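Local coordinates for ABC transporter substrate-binding protein (Rhizobium radiobacter, PDB 6TFS) that probably carries peptide-like solutes to an ABC transporter, and here holds a glutamate whose nitrogen bears a ketohexose chain in its binding cleft, at residues 111-116 with 126-131; 245-250 with 478-483; 332-337 with 379-384; 416-421 with 446-451. All coordinates share one frame; numbering follows the deposited sequence. Where two conformers were deposited one is given.

Interaction 1: residues 111-116 with 126-131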
# COMPACT_ATOMS: atom_id res chain seq x y z
N ALA A 111 -11.86 -0.60 13.57
CA ALA A 111 -13.01 -1.32 14.14
C ALA A 111 -13.06 -1.32 15.67
O ALA A 111 -14.15 -1.20 16.24
CB ALA A 111 -13.06 -2.75 13.60
N ALA A 112 -11.89 -1.41 16.35
CA ALA A 112 -11.82 -1.41 17.81
C ALA A 112 -12.07 -0.04 18.46
O ALA A 112 -12.34 -0.01 19.65
CB ALA A 112 -10.50 -2.00 18.30
N ILE A 113 -12.03 1.07 17.69
CA ILE A 113 -12.32 2.40 18.26
C ILE A 113 -13.80 2.49 18.67
O ILE A 113 -14.68 2.23 17.85
CB ILE A 113 -11.89 3.59 17.34
CG1 ILE A 113 -10.35 3.63 17.13
CG2 ILE A 113 -12.43 4.94 17.87
CD1 ILE A 113 -9.80 4.73 16.17
N GLN A 114 -14.04 2.84 19.94
CA GLN A 114 -15.38 3.04 20.50
C GLN A 114 -15.78 4.51 20.28
O GLN A 114 -16.88 4.78 19.78
CB GLN A 114 -15.38 2.67 21.99
CG GLN A 114 -16.73 2.79 22.68
CD GLN A 114 -16.55 2.86 24.18
OE1 GLN A 114 -16.21 1.86 24.84
NE2 GLN A 114 -16.75 4.03 24.75
N LYS A 115 -14.89 5.46 20.65
CA LYS A 115 -15.11 6.90 20.52
C LYS A 115 -13.82 7.72 20.43
O LYS A 115 -12.76 7.29 20.89
CB LYS A 115 -16.04 7.44 21.64
CG LYS A 115 -15.53 7.25 23.06
CD LYS A 115 -16.48 7.84 24.09
CE LYS A 115 -16.13 7.41 25.49
NZ LYS A 115 -17.07 7.97 26.49
N VAL A 116 -13.94 8.90 19.80
CA VAL A 116 -12.88 9.90 19.62
C VAL A 116 -13.48 11.21 20.13
O VAL A 116 -14.52 11.65 19.64
CB VAL A 116 -12.40 10.01 18.14
CG1 VAL A 116 -11.21 10.96 18.04
CG2 VAL A 116 -12.04 8.65 17.56
N ILE A 126 -8.90 9.01 22.61
CA ILE A 126 -9.35 7.87 21.81
C ILE A 126 -9.60 6.71 22.77
O ILE A 126 -8.70 6.32 23.53
CB ILE A 126 -8.34 7.49 20.68
CG1 ILE A 126 -8.20 8.64 19.66
CG2 ILE A 126 -8.74 6.17 19.97
CD1 ILE A 126 -6.90 8.67 18.89
N THR A 127 -10.82 6.18 22.75
CA THR A 127 -11.23 5.05 23.59
C THR A 127 -11.44 3.84 22.71
O THR A 127 -12.15 3.92 21.70
CB THR A 127 -12.45 5.42 24.45
OG1 THR A 127 -12.12 6.55 25.26
CG2 THR A 127 -12.90 4.28 25.36
N LEU A 128 -10.83 2.72 23.09
CA LEU A 128 -10.93 1.45 22.37
C LEU A 128 -11.85 0.48 23.12
O LEU A 128 -11.83 0.45 24.35
CB LEU A 128 -9.54 0.82 22.20
CG LEU A 128 -8.49 1.60 21.39
CD1 LEU A 128 -7.14 0.94 21.50
CD2 LEU A 128 -8.89 1.70 19.93
N THR A 129 -12.64 -0.31 22.38
CA THR A 129 -13.55 -1.35 22.90
C THR A 129 -12.72 -2.54 23.39
O THR A 129 -13.07 -3.17 24.38
CB THR A 129 -14.53 -1.80 21.77
OG1 THR A 129 -15.22 -0.65 21.26
CG2 THR A 129 -15.57 -2.81 22.25
N ARG A 130 -11.64 -2.84 22.67
CA ARG A 130 -10.71 -3.94 22.92
C ARG A 130 -9.31 -3.49 22.45
O ARG A 130 -9.19 -2.50 21.73
CB ARG A 130 -11.16 -5.19 22.14
CG ARG A 130 -11.26 -4.97 20.62
CD ARG A 130 -11.57 -6.23 19.85
NE ARG A 130 -11.09 -6.13 18.47
CZ ARG A 130 -11.82 -5.68 17.44
NH1 ARG A 130 -13.08 -5.29 17.63
NH2 ARG A 130 -11.29 -5.62 16.23
N ARG A 131 -8.28 -4.24 22.85
CA ARG A 131 -6.88 -3.97 22.50
C ARG A 131 -6.59 -4.15 21.02
O ARG A 131 -7.17 -5.02 20.36
CB ARG A 131 -5.95 -4.90 23.29
CG ARG A 131 -5.80 -4.54 24.77
CD ARG A 131 -4.95 -5.56 25.51
NE ARG A 131 -5.48 -6.92 25.36
CZ ARG A 131 -6.22 -7.56 26.26
NH1 ARG A 131 -6.50 -6.98 27.43
NH2 ARG A 131 -6.66 -8.79 26.02
O HOH W 1 -15.62 -1.14 18.54

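Interaction 2: residues 245-250 with 478-483. With N7T ((2~{S})-2-[[(3~{S},4~{R},5~{R})-3,4,5,6-tetrakis(oxidanyl)-2-oxidanylidene-hexyl]amino]pentanedioic acid), chain C.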
# COMPACT_ATOMS: atom_id res chain seq x y z
N ILE A 245 13.82 0.94 -2.21
CA ILE A 245 13.04 1.40 -1.07
C ILE A 245 12.15 0.34 -0.37
O ILE A 245 11.38 -0.36 -1.03
CB ILE A 245 12.16 2.61 -1.58
CG1 ILE A 245 13.02 3.68 -2.29
CG2 ILE A 245 11.28 3.23 -0.48
CD1 ILE A 245 12.22 4.85 -2.95
N GLU A 246 12.21 0.30 0.97
CA GLU A 246 11.32 -0.51 1.79
C GLU A 246 9.98 0.25 1.92
O GLU A 246 9.94 1.47 1.79
CB GLU A 246 11.95 -0.73 3.18
CG GLU A 246 13.04 -1.78 3.15
CD GLU A 246 13.94 -1.86 4.38
OE1 GLU A 246 13.76 -1.05 5.32
OE2 GLU A 246 14.83 -2.74 4.40
N PRO A 247 8.86 -0.45 2.20
CA PRO A 247 8.74 -1.91 2.32
C PRO A 247 8.59 -2.60 0.96
O PRO A 247 8.20 -1.98 -0.03
CB PRO A 247 7.48 -2.06 3.19
CG PRO A 247 6.62 -0.86 2.86
CD PRO A 247 7.55 0.22 2.34
N ALA A 248 8.87 -3.90 0.92
CA ALA A 248 8.67 -4.71 -0.27
C ALA A 248 7.16 -4.98 -0.42
O ALA A 248 6.47 -5.28 0.56
CB ALA A 248 9.44 -6.02 -0.15
N GLU A 249 6.62 -4.81 -1.63
CA GLU A 249 5.20 -5.07 -1.84
C GLU A 249 5.02 -6.51 -2.30
O GLU A 249 5.67 -6.93 -3.26
CB GLU A 249 4.58 -4.09 -2.83
CG GLU A 249 4.54 -2.67 -2.30
CD GLU A 249 4.05 -1.68 -3.35
OE1 GLU A 249 4.83 -1.37 -4.28
OE2 GLU A 249 2.88 -1.25 -3.26
N LEU A 250 4.19 -7.27 -1.59
CA LEU A 250 3.95 -8.67 -1.93
C LEU A 250 2.85 -8.86 -2.99
O LEU A 250 1.74 -8.35 -2.85
CB LEU A 250 3.64 -9.50 -0.66
CG LEU A 250 3.25 -10.98 -0.87
CD1 LEU A 250 4.37 -11.81 -1.54
CD2 LEU A 250 2.80 -11.61 0.42
N GLY A 478 13.28 3.79 3.49
CA GLY A 478 11.91 3.37 3.31
C GLY A 478 10.90 4.49 3.41
O GLY A 478 11.19 5.57 3.91
N SER A 479 9.70 4.21 2.93
CA SER A 479 8.55 5.10 2.96
C SER A 479 7.40 4.16 2.75
O SER A 479 7.45 3.38 1.81
CB SER A 479 8.63 6.12 1.81
OG SER A 479 7.65 7.13 1.94
N MSE A 480 6.38 4.20 3.64
CA MSE A 480 5.23 3.30 3.62
C MSE A 480 4.58 3.06 2.22
O MSE A 480 4.34 1.90 1.94
CB MSE A 480 4.17 3.71 4.66
CG MSE A 480 4.46 3.15 6.06
SE MSE A 480 4.93 1.23 6.16
CE MSE A 480 3.36 0.42 5.11
N PRO A 481 4.41 4.05 1.28
CA PRO A 481 3.90 3.69 -0.06
C PRO A 481 4.92 3.03 -1.02
O PRO A 481 4.55 2.70 -2.15
CB PRO A 481 3.41 5.04 -0.63
CG PRO A 481 3.56 6.04 0.48
CD PRO A 481 4.61 5.50 1.39
N SER A 482 6.19 2.82 -0.56
CA SER A 482 7.33 2.26 -1.34
C SER A 482 7.73 3.22 -2.48
O SER A 482 8.26 2.81 -3.52
CB SER A 482 7.05 0.85 -1.87
OG SER A 482 6.53 0.00 -0.85
N ALA A 483 7.49 4.51 -2.24
CA ALA A 483 7.74 5.61 -3.16
C ALA A 483 8.50 6.70 -2.40
O ALA A 483 8.37 6.76 -1.18
CB ALA A 483 6.42 6.15 -3.71
OAN N7T C . 5.61 -6.33 -10.32
CAM N7T C . 4.44 -6.06 -9.59
CAL N7T C . 4.54 -4.65 -9.06
OAT N7T C . 4.40 -3.72 -10.13
CAK N7T C . 3.51 -4.39 -7.95
OAS N7T C . 3.84 -5.13 -6.79
CAJ N7T C . 3.41 -2.91 -7.60
OAR N7T C . 4.61 -2.38 -7.11
CAI N7T C . 2.42 -2.60 -6.48
OAQ N7T C . 2.31 -3.30 -5.46
CAH N7T C . 1.64 -1.28 -6.63
N N7T C . 1.07 -0.84 -5.36
CA N7T C . -0.33 -1.22 -5.25
C N7T C . -1.19 -0.69 -6.37
O N7T C . -1.10 0.49 -6.75
CB N7T C . -0.83 -0.77 -3.88
CG N7T C . -2.24 -1.34 -3.55
CD N7T C . -2.72 -1.10 -2.15
OE1 N7T C . -3.81 -1.59 -1.81
OE2 N7T C . -2.06 -0.43 -1.32
OXT N7T C . -2.02 -1.46 -6.91

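Interaction 3: residues 332-337 with 379-384. With N7T ((2~{S})-2-[[(3~{S},4~{R},5~{R})-3,4,5,6-tetrakis(oxidanyl)-2-oxidanylidene-hexyl]amino]pentanedioic acid), chain C; SO4 (sulfate ion), chain E.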
# COMPACT_ATOMS: atom_id res chain seq x y z
N VAL A 332 -8.69 -20.02 -17.92
CA VAL A 332 -9.09 -18.99 -16.96
C VAL A 332 -8.86 -17.64 -17.60
O VAL A 332 -7.80 -17.41 -18.18
CB VAL A 332 -8.31 -19.04 -15.60
CG1 VAL A 332 -9.07 -18.29 -14.51
CG2 VAL A 332 -8.00 -20.46 -15.17
N THR A 333 -9.83 -16.73 -17.45
CA THR A 333 -9.72 -15.36 -17.95
C THR A 333 -9.56 -14.44 -16.76
O THR A 333 -10.47 -14.33 -15.94
CB THR A 333 -10.90 -14.97 -18.87
OG1 THR A 333 -10.96 -15.89 -19.95
CG2 THR A 333 -10.76 -13.55 -19.42
N MSE A 334 -8.42 -13.79 -16.66
CA MSE A 334 -8.14 -12.88 -15.56
C MSE A 334 -8.13 -11.42 -16.04
O MSE A 334 -7.46 -11.08 -17.02
CB MSE A 334 -6.79 -13.27 -14.90
CG MSE A 334 -6.37 -12.39 -13.73
SE MSE A 334 -4.73 -13.08 -12.82
CE MSE A 334 -3.41 -12.01 -13.80
N VAL A 335 -8.87 -10.56 -15.32
CA VAL A 335 -8.87 -9.11 -15.55
C VAL A 335 -7.53 -8.64 -14.94
O VAL A 335 -7.28 -8.85 -13.75
CB VAL A 335 -10.10 -8.38 -14.92
CG1 VAL A 335 -10.14 -6.91 -15.35
CG2 VAL A 335 -11.41 -9.09 -15.29
N ALA A 336 -6.63 -8.14 -15.80
CA ALA A 336 -5.27 -7.79 -15.39
C ALA A 336 -4.95 -6.31 -15.49
O ALA A 336 -5.20 -5.68 -16.51
CB ALA A 336 -4.27 -8.59 -16.22
N SER A 337 -4.35 -5.77 -14.43
CA SER A 337 -3.93 -4.38 -14.39
C SER A 337 -2.86 -4.05 -15.46
O SER A 337 -1.96 -4.87 -15.71
CB SER A 337 -3.37 -4.03 -13.02
OG SER A 337 -2.74 -2.77 -13.07
N SER A 379 -13.28 -10.47 -11.48
CA SER A 379 -12.20 -11.36 -11.89
C SER A 379 -12.17 -12.63 -11.03
O SER A 379 -12.22 -12.53 -9.80
CB SER A 379 -10.86 -10.63 -11.86
OG SER A 379 -9.91 -11.30 -12.66
N PRO A 380 -12.10 -13.83 -11.65
CA PRO A 380 -12.06 -15.08 -10.85
C PRO A 380 -10.77 -15.23 -10.04
O PRO A 380 -10.77 -15.89 -9.01
CB PRO A 380 -12.21 -16.18 -11.91
CG PRO A 380 -11.66 -15.59 -13.16
CD PRO A 380 -12.04 -14.12 -13.10
N ILE A 381 -9.68 -14.63 -10.53
CA ILE A 381 -8.35 -14.58 -9.90
C ILE A 381 -7.90 -13.12 -9.95
O ILE A 381 -8.12 -12.45 -10.96
CB ILE A 381 -7.31 -15.55 -10.56
CG1 ILE A 381 -7.79 -17.02 -10.49
CG2 ILE A 381 -5.91 -15.40 -9.91
CD1 ILE A 381 -7.05 -17.97 -11.43
N VAL A 382 -7.27 -12.65 -8.87
CA VAL A 382 -6.77 -11.28 -8.76
C VAL A 382 -5.28 -11.30 -8.46
O VAL A 382 -4.88 -11.80 -7.40
CB VAL A 382 -7.56 -10.41 -7.74
CG1 VAL A 382 -6.93 -9.01 -7.58
CG2 VAL A 382 -9.04 -10.31 -8.12
N LEU A 383 -4.48 -10.76 -9.39
CA LEU A 383 -3.05 -10.59 -9.19
C LEU A 383 -2.89 -9.20 -8.54
O LEU A 383 -2.97 -8.18 -9.20
CB LEU A 383 -2.27 -10.72 -10.52
CG LEU A 383 -0.76 -10.45 -10.42
CD1 LEU A 383 -0.07 -11.44 -9.51
CD2 LEU A 383 -0.11 -10.40 -11.79
N TYR A 384 -2.71 -9.19 -7.21
CA TYR A 384 -2.63 -7.97 -6.41
C TYR A 384 -1.28 -7.82 -5.71
O TYR A 384 -0.75 -8.79 -5.16
CB TYR A 384 -3.76 -7.98 -5.34
CG TYR A 384 -4.18 -6.60 -4.87
CD1 TYR A 384 -5.15 -5.88 -5.55
CD2 TYR A 384 -3.60 -6.03 -3.74
CE1 TYR A 384 -5.55 -4.61 -5.11
CE2 TYR A 384 -3.99 -4.76 -3.29
CZ TYR A 384 -4.97 -4.06 -3.99
OH TYR A 384 -5.37 -2.81 -3.57
OAN N7T C . 5.61 -6.33 -10.32
CAM N7T C . 4.44 -6.06 -9.59
CAL N7T C . 4.54 -4.65 -9.06
OAT N7T C . 4.40 -3.72 -10.13
CAK N7T C . 3.51 -4.39 -7.95
OAS N7T C . 3.84 -5.13 -6.79
CAJ N7T C . 3.41 -2.91 -7.60
OAR N7T C . 4.61 -2.38 -7.11
CAI N7T C . 2.42 -2.60 -6.48
OAQ N7T C . 2.31 -3.30 -5.46
CAH N7T C . 1.64 -1.28 -6.63
N N7T C . 1.07 -0.84 -5.36
CA N7T C . -0.33 -1.22 -5.25
C N7T C . -1.19 -0.69 -6.37
O N7T C . -1.10 0.49 -6.75
CB N7T C . -0.83 -0.77 -3.88
CG N7T C . -2.24 -1.34 -3.55
CD N7T C . -2.72 -1.10 -2.15
OE1 N7T C . -3.81 -1.59 -1.81
OE2 N7T C . -2.06 -0.43 -1.32
OXT N7T C . -2.02 -1.46 -6.91
S SO4 E . -13.99 -17.82 -17.81
O1 SO4 E . -14.97 -16.82 -18.24
O2 SO4 E . -12.82 -17.77 -18.68
O3 SO4 E . -13.55 -17.54 -16.45
O4 SO4 E . -14.58 -19.16 -17.88
O HOH W 2 -5.48 -9.49 -11.68
O HOH W 3 -3.28 -7.69 -12.32

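Interaction 4: residues 416-421 with 446-451. With SO4 (sulfate ion), chain I.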
# COMPACT_ATOMS: atom_id res chain seq x y z
N SER A 416 -10.21 -13.44 -2.57
CA SER A 416 -10.31 -14.89 -2.56
C SER A 416 -11.57 -15.40 -1.87
O SER A 416 -11.94 -16.56 -2.08
CB SER A 416 -9.06 -15.52 -1.93
OG SER A 416 -8.93 -15.29 -0.54
N HIS A 417 -12.23 -14.55 -1.04
CA HIS A 417 -13.40 -14.91 -0.22
C HIS A 417 -12.98 -15.96 0.84
O HIS A 417 -13.75 -16.84 1.23
CB HIS A 417 -14.61 -15.37 -1.10
CG HIS A 417 -15.15 -14.28 -1.97
ND1 HIS A 417 -16.40 -13.75 -1.76
CD2 HIS A 417 -14.55 -13.59 -2.97
CE1 HIS A 417 -16.55 -12.80 -2.66
NE2 HIS A 417 -15.45 -12.65 -3.40
N CYS A 418 -11.72 -15.82 1.32
CA CYS A 418 -11.13 -16.65 2.37
C CYS A 418 -11.97 -16.51 3.65
O CYS A 418 -12.37 -15.40 4.01
CB CYS A 418 -9.68 -16.26 2.61
SG CYS A 418 -8.79 -17.33 3.77
N ASN A 419 -12.24 -17.64 4.31
CA ASN A 419 -13.01 -17.66 5.56
C ASN A 419 -12.49 -18.73 6.55
O ASN A 419 -13.22 -19.10 7.48
CB ASN A 419 -14.51 -17.85 5.25
CG ASN A 419 -14.88 -19.20 4.64
OD1 ASN A 419 -14.04 -20.00 4.24
ND2 ASN A 419 -16.16 -19.47 4.57
N VAL A 420 -11.26 -19.22 6.36
CA VAL A 420 -10.68 -20.33 7.15
C VAL A 420 -9.84 -19.91 8.38
O VAL A 420 -9.49 -20.79 9.18
CB VAL A 420 -9.86 -21.31 6.26
CG1 VAL A 420 -10.74 -22.01 5.23
CG2 VAL A 420 -8.66 -20.61 5.59
N ALA A 421 -9.48 -18.63 8.53
CA ALA A 421 -8.59 -18.20 9.61
C ALA A 421 -9.15 -17.08 10.51
O ALA A 421 -8.37 -16.45 11.24
CB ALA A 421 -7.24 -17.79 9.04
N LYS A 446 -0.77 -20.74 7.95
CA LYS A 446 -0.80 -22.15 7.55
C LYS A 446 -2.17 -22.56 6.99
O LYS A 446 -2.23 -23.25 5.97
CB LYS A 446 -0.36 -23.08 8.69
CG LYS A 446 1.13 -23.02 8.99
CD LYS A 446 1.55 -24.10 9.98
CE LYS A 446 3.05 -24.18 10.19
NZ LYS A 446 3.57 -22.99 10.91
N LEU A 447 -3.26 -22.10 7.64
CA LEU A 447 -4.63 -22.37 7.21
C LEU A 447 -4.95 -21.73 5.85
O LEU A 447 -5.54 -22.40 5.00
CB LEU A 447 -5.67 -21.93 8.26
CG LEU A 447 -5.72 -22.72 9.58
CD1 LEU A 447 -6.44 -21.93 10.65
CD2 LEU A 447 -6.41 -24.07 9.39
N ILE A 448 -4.52 -20.46 5.64
CA ILE A 448 -4.73 -19.72 4.38
C ILE A 448 -3.96 -20.39 3.22
O ILE A 448 -4.52 -20.56 2.13
CB ILE A 448 -4.43 -18.20 4.52
CG1 ILE A 448 -5.38 -17.54 5.57
CG2 ILE A 448 -4.54 -17.47 3.15
CD1 ILE A 448 -4.77 -16.37 6.33
N VAL A 449 -2.70 -20.79 3.49
CA VAL A 449 -1.83 -21.46 2.51
C VAL A 449 -2.40 -22.84 2.10
O VAL A 449 -2.52 -23.12 0.90
CB VAL A 449 -0.35 -21.55 2.99
CG1 VAL A 449 0.45 -22.51 2.12
CG2 VAL A 449 0.31 -20.18 3.02
N SER A 450 -2.74 -23.70 3.08
CA SER A 450 -3.26 -25.05 2.82
C SER A 450 -4.66 -25.05 2.16
O SER A 450 -4.99 -25.98 1.43
CB SER A 450 -3.21 -25.91 4.09
OG SER A 450 -4.10 -25.42 5.07
N ASN A 451 -5.43 -23.97 2.36
CA ASN A 451 -6.72 -23.84 1.69
C ASN A 451 -6.56 -23.31 0.26
O ASN A 451 -7.49 -23.38 -0.54
CB ASN A 451 -7.69 -23.00 2.49
CG ASN A 451 -9.01 -23.72 2.65
OD1 ASN A 451 -10.01 -23.36 2.03
ND2 ASN A 451 -9.01 -24.78 3.48
S SO4 I . -18.69 -16.33 4.73
O1 SO4 I . -19.84 -16.30 3.83
O2 SO4 I . -17.45 -16.27 3.95
O3 SO4 I . -18.71 -17.57 5.52
O4 SO4 I . -18.76 -15.18 5.64

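Interaction 1: residues 111-116 with 126-131
Gln114 and Lys115 together face Thr127 in a classic beta bulge of the hairpin formed by strands 113-120 and 123-128. The evidence is in the register: Ile113 and Leu128 form a non-hydrogen-bonded pair and Lys115 and Thr127 a hydrogen-bonded one, so one strand advances two residues while the other moves one. Thr127 O accordingly receives two amides, Gln114 N at 2.8 Å and, more weakly, Lys115 N at 3.3 Å. Beyond the bulge the pairing is regular, with Thr127 N bonded to Lys115 O at 2.9 Å and an almost straight N-H line (179°). At the open end Thr129 N reaches Ala112 O at 2.8 Å, nearly in line with the carbonyl bond, and a water joins Ala111 O to Thr129 OG1.

On the buried side Ile113 CG1 meets Leu128 CD2 at 3.7 Å, the two side chains slanting across each other, while Val116 and Ile126 lie side by side and pack towards helix 88-98. The outer face has Lys115 alongside Thr127, CG to CB 3.8 Å. With CG wedged between its backbone N and carbonyl carbon (chi1 58°), Arg130 runs back past Ala112, whose CB sits 4.0 Å above the centre of the guanidinium plane. This is a bulged beta hairpin at the edge of a four-stranded antiparallel sheet, 113-120 being an outermost strand and 123-128 pairing onward with 68-73.

Interaction 2: residues 245-250 with 478-483
Glu246 and Gly478 form a single backbone bridge, where the corner of strand 240-255, made at a cis peptide before Pro247, meets a type I turn running from Ser479 to Ser482. Ser479 N donates to Glu246 O at 3.0 Å, and the turn closes through Ser482 N to Ser479 O, 2.7 Å. Past the corner the strand delivers Glu249 to the ligand. Its CB lies 3.6 Å from OAQ, the keto oxygen of the bound N7T, and its CG, anti to the carbonyl carbon (chi1 -67°), passes Ser482 OG at 3.6 Å. Glu249 CD stands 3.2 Å from N7T OAQ. Of the carboxylate oxygens, Glu249 OE1 accepts from the hydroxyl N7T OAR at 3.0 Å and Glu249 OE2 from N7T N at 2.8 Å. Two bonds thus fix the carboxylate's rotation, and its charge would favour a protonated ligand amine. Asn251, Arg284, Thr26 and Arg388 also bind the ligand in this family 5 solute-binding cleft.

The ring of Pro247 nestles into the turn, its CG against the methyl CE of selenomethionine Met480. Ser482 OG, beside its own backbone N, donates to Pro247 O at 2.7 Å, approaching 20° off the carbonyl plane.

Interaction 3: residues 332-337 with 379-384
Val332 CG1 projects towards the bend at Pro380 and Ile381, touching the ring at CG (4.0 Å) and the tip of Ile381 at CD1 (3.7 Å). The next large bump is selenomethionine Met334. Its CG leaves anti to the backbone N and presses on Ile381 O at 3.3 Å; SE lies against Ile381 CG2, the two side chains crossing at about a right angle, and a bend at chi3 (94°) turns CE onto Leu383 CB at 3.7 Å. It fills the hollow between alternate residues of strand 381-386, with Leu360, Leu362 and Ala346 also packing on it.

Ser379 OG accepts from Val335 N at 3.0 Å and donates to Ile381 O at 2.7 Å, tying strand 330-337 to the loop leading into strand 381-386 and bracing that bend. Replacing this serine with an alanine would probably leave Val335 N without its acceptor and Ile381 O without its hydroxyl donor. Farther along, one water joins Val335 O to Leu383 N, another Ser337 N to Leu383 O.

Strand 381-386 also carries Tyr384, whose OH donates to N7T OE1. Axes 6.6 Å apart at 30°, with no direct backbone pairing across the segments, fit strands of two different sheets packed in the alpha/beta lobe of a periplasmic binding protein.

Interaction 4: residues 416-421 with 446-451
The carboxamide of Asn451 presents one face to Val420: methyl CG1 stands over it, 3.5 Å from Asn451 CG and about as far from OD1, rather than meeting an edge. Asn451 reaches it with chi1 at -129°, away from a staggered value. The amide of Asn419 instead uses its nitrogen, ND2 making a weak 3.3 Å bond to O3 of a sulfate probably left from crystallisation.

The other methyl of Val420, CG2, is placed between its backbone N and carbonyl carbon; it rests on the helix backbone, 3.6 Å from Leu447 O, with Leu447 CB at 4.2 Å. An alanine here is likely to uncover that face of the Asn451 amide, letting it turn more freely, and to open a gap against Leu447.

This is a loop-to-helix junction: the loop ends at Ala421, the N-cap of helix 422-430, and lies against the last turns of helix 434-451. Ala421 CB fits against Ile448 CD1 at 3.9 Å. Cys418 SG meets Ile448 CG1 at 3.9 Å. Cys418 and Cys453, whose side chains come within about 3 Å at their nearest atoms, are magnesium-binding residues in a structure of this protein; Ile448 packs beside Cys418. Tyr400 from helix 392-400 touches both Cys418 and Ile448, and Leu447 CD1 approaches Val420 O at 3.6 Å.

How the interactions relate
Interactions 2 and 3 are buried and converge on one ligand: strands 240-255 and 381-386 are neighbours in the same sheet, and both contacts give it a hydrogen-bonding side chain. Interactions 1 and 4 are only partly buried. Interaction 1 belongs to a separate antiparallel sheet, its centre 36 Å from that of interaction 3, and relies chiefly on backbone bonds. Interaction 2 mixes backbone and serine bonds, interaction 3 combines one serine hydroxyl, two waters and apolar side chains, and interaction 4 rests on van der Waals contact. In sequence, interactions 3 and 4 are nested within the loop closed by interaction 2, whereas interaction 1 closes before it opens.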